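Local coordinates for protein restriction endonuclease PacI (Pseudomonas alcaligenes, PDB 3M7K) that cleaves DNA as a rare-cutting HNH restriction endonuclease that recognises an eight-base-pair site and carries a beta-beta-alpha-metal active site, at residues Ala49-Leu52 and Ala53-Leu57. Sequence-based numbering, arbitrary orientation.
Sequences ATFL and AWYGL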
loop_
_atom_site.group_PDB
_atom_site.type_symbol
_atom_site.label_atom_id
_atom_site.label_comp_id
_atom_site.label_asym_id
_atom_site.label_seq_id
_atom_site.Cartn_x
_atom_site.Cartn_y
_atom_site.Cartn_z
ATOM N N ALA A 49 -11.631 26.667 -10.309
ATOM C CA ALA A 49 -12.919 27.039 -9.683
ATOM C C ALA A 49 -13.836 25.839 -9.335
ATOM O O ALA A 49 -14.411 25.766 -8.221
ATOM C CB ALA A 49 -13.676 28.078 -10.565
ATOM N N THR A 50 -13.973 24.921 -10.292
ATOM C CA THR A 50 -14.753 23.716 -10.037
ATOM C C THR A 50 -14.048 22.825 -9.009
ATOM O O THR A 50 -14.714 22.263 -8.124
ATOM C CB THR A 50 -15.162 22.924 -11.321
ATOM O OG1 THR A 50 -15.865 21.736 -10.930
ATOM C CG2 THR A 50 -13.964 22.500 -12.126
ATOM N N PHE A 51 -12.722 22.729 -9.080
ATOM C CA PHE A 51 -11.989 21.943 -8.084
ATOM C C PHE A 51 -12.181 22.488 -6.681
ATOM O O PHE A 51 -12.406 21.718 -5.761
ATOM C CB PHE A 51 -10.489 21.823 -8.374
ATOM C CG PHE A 51 -9.736 21.107 -7.271
ATOM C CD1 PHE A 51 -9.871 19.728 -7.098
ATOM C CD2 PHE A 51 -8.962 21.821 -6.366
ATOM C CE1 PHE A 51 -9.199 19.072 -6.048
ATOM C CE2 PHE A 51 -8.302 21.189 -5.321
ATOM C CZ PHE A 51 -8.419 19.810 -5.161
ATOM N N LEU A 52 -12.093 23.808 -6.522
ATOM C CA LEU A 52 -12.221 24.424 -5.195
ATOM C C LEU A 52 -13.610 24.205 -4.613
ATOM O O LEU A 52 -13.733 23.950 -3.410
ATOM C CB LEU A 52 -11.845 25.912 -5.194
ATOM C CG LEU A 52 -10.380 26.318 -5.432
ATOM C CD1 LEU A 52 -10.263 27.840 -5.336
ATOM C CD2 LEU A 52 -9.408 25.675 -4.467
ATOM N N ALA A 53 -14.640 24.259 -5.457
ATOM C CA ALA A 53 -15.996 23.955 -4.996
ATOM C C ALA A 53 -16.138 22.480 -4.641
ATOM O O ALA A 53 -16.810 22.128 -3.670
ATOM C CB ALA A 53 -17.053 24.361 -6.046
ATOM N N TRP A 54 -15.522 21.624 -5.453
ATOM C CA TRP A 54 -15.532 20.182 -5.225
ATOM C C TRP A 54 -14.793 19.856 -3.924
ATOM O O TRP A 54 -15.265 19.025 -3.129
ATOM C CB TRP A 54 -14.926 19.469 -6.434
ATOM C CG TRP A 54 -14.878 17.967 -6.338
ATOM C CD1 TRP A 54 -15.854 17.078 -6.726
ATOM C CD2 TRP A 54 -13.808 17.191 -5.816
ATOM N NE1 TRP A 54 -15.444 15.790 -6.472
ATOM C CE2 TRP A 54 -14.190 15.830 -5.912
ATOM C CE3 TRP A 54 -12.552 17.508 -5.274
ATOM C CZ2 TRP A 54 -13.352 14.780 -5.484
ATOM C CZ3 TRP A 54 -11.720 16.461 -4.848
ATOM C CH2 TRP A 54 -12.127 15.116 -4.961
ATOM N N TYR A 55 -13.667 20.528 -3.691
ATOM C CA TYR A 55 -12.786 20.204 -2.562
ATOM C C TYR A 55 -13.411 20.636 -1.233
ATOM O O TYR A 55 -13.101 20.075 -0.171
ATOM C CB TYR A 55 -11.402 20.856 -2.746
ATOM C CG TYR A 55 -10.270 20.259 -1.898
ATOM C CD1 TYR A 55 -9.524 21.066 -1.041
ATOM C CD2 TYR A 55 -9.935 18.906 -1.981
ATOM C CE1 TYR A 55 -8.470 20.541 -0.268
ATOM C CE2 TYR A 55 -8.890 18.361 -1.206
ATOM C CZ TYR A 55 -8.158 19.196 -0.359
ATOM O OH TYR A 55 -7.143 18.694 0.399
ATOM N N GLY A 56 -14.286 21.637 -1.301
ATOM C CA GLY A 56 -14.943 22.168 -0.124
ATOM C C GLY A 56 -13.987 22.647 0.955
ATOM O O GLY A 56 -12.913 23.206 0.682
ATOM N N LEU A 57 -14.381 22.400 2.194
ATOM C CA LEU A 57 -13.639 22.899 3.339
ATOM C C LEU A 57 -13.246 21.786 4.290
ATOM O O LEU A 57 -13.929 20.760 4.394
ATOM C CB LEU A 57 -14.458 23.948 4.078
ATOM C CG LEU A 57 -14.778 25.218 3.285
ATOM C CD1 LEU A 57 -15.760 26.042 4.056
ATOM C CD2 LEU A 57 -13.491 26.028 2.944
HETATM O O HOH W 1 -12.064 24.537 -1.378
#
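Phe51, Trp54 and Tyr55 form an aromatic cluster on the last turns of helix 48-55. Tyr55 CB lies over one face of the Phe51 ring, offset toward its rim: a CH-pi contact, 4.2 Å from the ring centroid and 20° off the normal. At the far end of the Phe51 ring, CZ meets Tyr55 CD2 at 3.6 Å; the two planes, 23° apart, are slid so far that they barely overlap. Phe51 CE1 reaches Trp54 CE3 at 3.8 Å. With CG anti to the backbone N (chi1 175°), the Phe51 ring runs alongside that of Tyr55, one turn on. Thr29 and Leu33 of helix 25-40 touch Phe51, Val91 touches Phe51 and Trp54, and Leu107 touches Trp54 and Tyr55, so the cluster packs helix 48-55 against helix 25-40 and the antiparallel pair 90-93/105-108. Replacing Phe51 with an alanine would probably open a gap there and deprive Tyr55 CB of its CH-pi partner. Tyr55 OH is fixed beyond the cluster by a hydrogen bond to Leu89 O. In the backbone, Tyr55 N donates to Phe51 O at 2.7 Å. Where Gly56 turns to positive phi, Gly56 N binds Leu52 O only weakly, and one water donates to both Leu52 O (2.7 Å) and Gly56 O (2.6 Å).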